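Local coordinates for putative effector, AYWB SAP54-like protein ('Echinacea purpurea' witches'-broom phytoplasma, PDB 6INR) that is a phytoplasma effector that causes phyllody, probably by binding the plant's MADS transcription factors and so disturbing floral development, at residues N20-I23 with E24-I28; L63-N66 with Y67-L70. All coordinates share one frame; numbering follows the deposited sequence.

Interaction 1. Residues N20-I23 with E24-I28; sequences NLTI and EENII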
loop_
_atom_site.group_PDB
_atom_site.type_symbol
_atom_site.label_atom_id
_atom_site.label_comp_id
_atom_site.label_asym_id
_atom_site.label_seq_id
_atom_site.Cartn_x
_atom_site.Cartn_y
_atom_site.Cartn_z
ATOM N N ASN A 20 -10.796 3.515 -18.782
ATOM C CA ASN A 20 -10.983 4.129 -17.463
ATOM C C ASN A 20 -11.559 3.222 -16.394
ATOM O O ASN A 20 -11.270 3.399 -15.231
ATOM C CB ASN A 20 -11.835 5.389 -17.559
ATOM C CG ASN A 20 -11.031 6.580 -18.002
ATOM O OD1 ASN A 20 -9.988 6.447 -18.671
ATOM N ND2 ASN A 20 -11.484 7.755 -17.615
ATOM N N LEU A 21 -12.390 2.268 -16.775
ATOM C CA LEU A 21 -12.964 1.340 -15.765
ATOM C C LEU A 21 -11.842 0.418 -15.321
ATOM O O LEU A 21 -11.670 0.123 -14.158
ATOM C CB LEU A 21 -14.191 0.564 -16.278
ATOM C CG LEU A 21 -15.361 1.427 -16.752
ATOM C CD1 LEU A 21 -16.502 0.582 -17.322
ATOM C CD2 LEU A 21 -15.876 2.330 -15.634
ATOM N N THR A 22 -11.002 0.065 -16.256
ATOM C CA THR A 22 -9.852 -0.738 -15.914
ATOM C C THR A 22 -8.911 0.014 -14.969
ATOM O O THR A 22 -8.428 -0.555 -13.992
ATOM C CB THR A 22 -9.120 -1.188 -17.160
ATOM O OG1 THR A 22 -9.896 -2.217 -17.769
ATOM C CG2 THR A 22 -7.779 -1.760 -16.816
ATOM N N ILE A 23 -8.656 1.288 -15.252
ATOM C CA ILE A 23 -7.730 2.073 -14.393
ATOM C C ILE A 23 -8.349 2.284 -13.014
ATOM O O ILE A 23 -7.714 2.031 -12.010
ATOM C CB ILE A 23 -7.269 3.453 -14.958
ATOM C CG1 ILE A 23 -6.541 3.323 -16.313
ATOM C CG2 ILE A 23 -6.320 4.132 -13.970
ATOM C CD1 ILE A 23 -5.304 2.444 -16.272
ATOM N N GLU A 24 -9.584 2.749 -12.983
ATOM C CA GLU A 24 -10.291 2.946 -11.715
ATOM C C GLU A 24 -10.259 1.727 -10.813
ATOM O O GLU A 24 -10.107 1.870 -9.605
ATOM C CB GLU A 24 -11.720 3.386 -11.938
ATOM C CG GLU A 24 -11.773 4.787 -12.533
ATOM C CD GLU A 24 -13.149 5.414 -12.485
ATOM O OE1 GLU A 24 -14.118 4.740 -12.887
ATOM O OE2 GLU A 24 -13.256 6.592 -12.049
ATOM N N GLU A 25 -10.401 0.536 -11.389
ATOM C CA GLU A 25 -10.374 -0.690 -10.597
ATOM C C GLU A 25 -8.984 -0.875 -10.001
ATOM O O GLU A 25 -8.816 -1.270 -8.860
ATOM C CB GLU A 25 -10.785 -1.895 -11.445
ATOM C CG GLU A 25 -10.687 -3.259 -10.753
ATOM C CD GLU A 25 -11.102 -4.438 -11.639
ATOM O OE1 GLU A 25 -10.812 -4.416 -12.869
ATOM O OE2 GLU A 25 -11.721 -5.409 -11.108
ATOM N N ASN A 26 -7.986 -0.620 -10.813
ATOM C CA ASN A 26 -6.584 -0.660 -10.363
ATOM C C ASN A 26 -6.321 0.308 -9.214
ATOM O O ASN A 26 -5.576 0.024 -8.274
ATOM C CB ASN A 26 -5.665 -0.339 -11.517
ATOM C CG ASN A 26 -5.409 -1.541 -12.405
ATOM O OD1 ASN A 26 -5.175 -2.636 -11.912
ATOM N ND2 ASN A 26 -5.373 -1.327 -13.711
ATOM N N ILE A 27 -6.993 1.435 -9.278
ATOM C CA ILE A 27 -6.823 2.456 -8.256
ATOM C C ILE A 27 -7.445 2.101 -6.901
ATOM O O ILE A 27 -6.791 2.174 -5.844
ATOM C CB ILE A 27 -7.374 3.803 -8.709
ATOM C CG1 ILE A 27 -6.466 4.390 -9.798
ATOM C CG2 ILE A 27 -7.477 4.720 -7.506
ATOM C CD1 ILE A 27 -6.946 5.724 -10.299
ATOM N N ILE A 28 -8.717 1.730 -6.925
ATOM C CA ILE A 28 -9.378 1.241 -5.707
ATOM C C ILE A 28 -8.657 0.077 -5.053
ATOM O O ILE A 28 -8.567 -0.006 -3.830
ATOM C CB ILE A 28 -10.816 0.819 -5.969
ATOM C CG1 ILE A 28 -11.574 2.054 -6.428
ATOM C CG2 ILE A 28 -11.439 0.257 -4.694
ATOM C CD1 ILE A 28 -12.994 1.778 -6.864
#

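Interaction 2. Residues L63-N66 with Y67-L70; sequences LKEN and YKQL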
loop_
_atom_site.group_PDB
_atom_site.type_symbol
_atom_site.label_atom_id
_atom_site.label_comp_id
_atom_site.label_asym_id
_atom_site.label_seq_id
_atom_site.Cartn_x
_atom_site.Cartn_y
_atom_site.Cartn_z
ATOM N N LEU A 63 9.921 -5.215 9.578
ATOM C CA LEU A 63 8.580 -5.306 8.970
ATOM C C LEU A 63 8.004 -3.930 8.783
ATOM O O LEU A 63 7.494 -3.584 7.726
ATOM C CB LEU A 63 7.602 -6.107 9.838
ATOM C CG LEU A 63 7.695 -7.632 9.857
ATOM C CD1 LEU A 63 6.609 -8.200 10.763
ATOM C CD2 LEU A 63 7.586 -8.205 8.457
ATOM N N LYS A 64 8.101 -3.133 9.831
ATOM C CA LYS A 64 7.500 -1.809 9.796
ATOM C C LYS A 64 8.121 -1.024 8.647
ATOM O O LYS A 64 7.463 -0.229 7.968
ATOM C CB LYS A 64 7.668 -1.078 11.124
ATOM C CG LYS A 64 6.999 0.292 11.119
ATOM C CD LYS A 64 7.039 0.936 12.478
ATOM C CE LYS A 64 6.476 2.339 12.412
ATOM N NZ LYS A 64 6.091 2.840 13.760
ATOM N N GLU A 65 9.395 -1.303 8.408
ATOM C CA GLU A 65 10.151 -0.582 7.380
ATOM C C GLU A 65 9.704 -1.040 6.004
ATOM O O GLU A 65 9.450 -0.231 5.113
ATOM C CB GLU A 65 11.667 -0.735 7.565
ATOM C CG GLU A 65 12.200 0.052 8.763
ATOM C CD GLU A 65 11.735 1.509 8.789
ATOM O OE1 GLU A 65 11.988 2.235 7.796
ATOM O OE2 GLU A 65 11.106 1.927 9.794
ATOM N N ASN A 66 9.550 -2.348 5.869
ATOM C CA ASN A 66 9.038 -2.937 4.617
ATOM C C ASN A 66 7.667 -2.389 4.220
ATOM O O ASN A 66 7.428 -2.046 3.060
ATOM C CB ASN A 66 8.961 -4.439 4.720
ATOM C CG ASN A 66 10.327 -5.101 4.792
ATOM O OD1 ASN A 66 11.196 -4.881 3.955
ATOM N ND2 ASN A 66 10.488 -5.975 5.767
ATOM N N TYR A 67 6.784 -2.293 5.198
ATOM C CA TYR A 67 5.430 -1.758 4.968
ATOM C C TYR A 67 5.400 -0.292 4.621
ATOM O O TYR A 67 4.562 0.153 3.859
ATOM C CB TYR A 67 4.483 -2.073 6.127
ATOM C CG TYR A 67 4.083 -3.530 6.045
ATOM C CD1 TYR A 67 3.438 -4.026 4.905
ATOM C CD2 TYR A 67 4.414 -4.422 7.039
ATOM C CE1 TYR A 67 3.119 -5.360 4.776
ATOM C CE2 TYR A 67 4.096 -5.759 6.922
ATOM C CZ TYR A 67 3.453 -6.226 5.789
ATOM O OH TYR A 67 3.128 -7.568 5.677
ATOM N N LYS A 68 6.324 0.467 5.162
ATOM C CA LYS A 68 6.377 1.902 4.836
ATOM C C LYS A 68 6.876 2.071 3.408
ATOM O O LYS A 68 6.398 2.921 2.674
ATOM C CB LYS A 68 7.261 2.686 5.821
ATOM C CG LYS A 68 6.663 2.847 7.221
ATOM C CD LYS A 68 7.764 2.989 8.272
ATOM C CE LYS A 68 8.220 4.433 8.407
ATOM N NZ LYS A 68 9.387 4.540 9.327
ATOM N N GLN A 69 7.835 1.245 3.022
ATOM C CA GLN A 69 8.390 1.292 1.648
ATOM C C GLN A 69 7.349 0.851 0.640
ATOM O O GLN A 69 7.209 1.415 -0.425
ATOM C CB GLN A 69 9.636 0.437 1.523
ATOM C CG GLN A 69 10.637 0.769 2.607
ATOM C CD GLN A 69 11.800 -0.197 2.694
ATOM O OE1 GLN A 69 11.636 -1.421 2.552
ATOM N NE2 GLN A 69 12.996 0.350 2.960
ATOM N N LEU A 70 6.622 -0.182 1.027
ATOM C CA LEU A 70 5.500 -0.719 0.249
ATOM C C LEU A 70 4.476 0.377 0.050
ATOM O O LEU A 70 4.035 0.635 -1.058
ATOM C CB LEU A 70 4.882 -1.906 1.001
ATOM C CG LEU A 70 4.287 -3.092 0.272
ATOM C CD1 LEU A 70 5.300 -3.939 -0.469
ATOM C CD2 LEU A 70 3.622 -3.945 1.319
#

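Interaction 1. Residues N20-I23 with E24-I28
Four consecutive amide N-H groups, those of Glu24, Glu25, Asn26 and Ile27, bond back to the carbonyls of Asn20, Leu21, Thr22 and Ile23, the i to i+4 pattern that makes 20-28 one unbroken piece of alpha helix. Glu24 N reaches Asn20 O at 2.9 Å with an N-H...O angle of 167°. Ile27 N lies 2.9 Å from Ile23 O, while Asn26 N to Thr22 O is longer at 3.2 Å.

Side chains then settle over these carbonyls. Glu24 turns its CG beside its own backbone N (chi1 -68°), and this swings the methylene back over the preceding turn until CG is 3.1 Å from Asn20 O. Its chain runs on extended, and OE1 ends 4.1 Å from Leu21 CD2, a loose approach between two exposed side chains. Asn26 folds back in the same sense and lies alongside Thr22, both pointing the same way; ND2 stands 3.2 Å from Thr22 O, at an angle too poor for a hydrogen bond.

The apolar part belongs to Ile23 and Ile27, both buried and one turn apart. The CG2 branch of Ile23 meets the CD1 end of Ile27 at 4.1 Å, and the two form an apolar patch on one side of the helix. That patch faces helix 55-84: Ile27 packs on Leu78 and Tyr81, and Ile23 on Tyr81 and on Leu85, just past the end of that helix. Asn20 ties this helix to the end of the modelled chain, its OD1 accepting a hydrogen bond from the backbone N of Asn86.

Interaction 2. Residues L63-N66 with Y67-L70
Tyr67 lies back over the turn that precedes it, and its ring carbon CD2 comes 3.3 Å from Leu63 O. A chi1 of -76°, with CG next to the backbone N, brings the ring there; it meets the carbonyl obliquely. The same oxygen takes the backbone bond from Tyr67 N at 2.9 Å. This is the more closely packed side: the Tyr67 side chain also touches Asn37, Lys40 and Ile41 of helix 16-49, and Leu70 touches Asn37 of the same helix.

Glu65, Lys68, Asn66 and Gln69 make up the looser, polar side. Glu65 and Lys68 lie side by side, pointing the same way, and form a salt bridge three residues apart. Glu65 bends at its second torsion and Lys68 at its third, and the two bends bring NZ to 3.2 Å from OE2. NZ approaches OE2 from its syn side, 17° out of the carboxylate plane, and stays farther from OE1, at 3.8 Å. Lys68 meanwhile lays its aliphatic part along the helix: CD is 3.2 Å from Lys64 O and 4.0 Å from Lys64 CG, the latter a contact between methylenes. On the exposed flank, Asn66 and Gln69 come near each other with amide planes 64° apart and no bond between their side chains.

Lys64 sends its ammonium to Asp45 of helix 16-49 in a second salt bridge. The two lysine nitrogens remain 5.8 Å apart, each with its own carboxylate, and this arrangement probably eases their mutual repulsion. Chemically, then, the two ion pairs do different work: Lys64-Asp45 ties the two helices together beside the Tyr67 packing, while Glu65-Lys68 stays within helix 55-84 on the solvent side.

Overall arrangement
The modelled chain is a hairpin of two long helices, 16-49 and 55-84, and each interaction is a short piece of one of them. Interaction 1 comes first, near the start of helix 16-49, where the modelled C-terminal end comes back alongside it; interaction 2 follows in helix 55-84, on the other side of the chain's centre. Their centres are 25 Å apart, and the nearest atoms remain about 12 Å from each other, so they do not touch. What joins them is the shared interface: each interaction contributes apolar or aromatic side chains, Ile23 and Ile27 in one, Tyr67 and Leu70 in the other, at separate levels along the hairpin. Contacts at both levels thus help hold the two helices together.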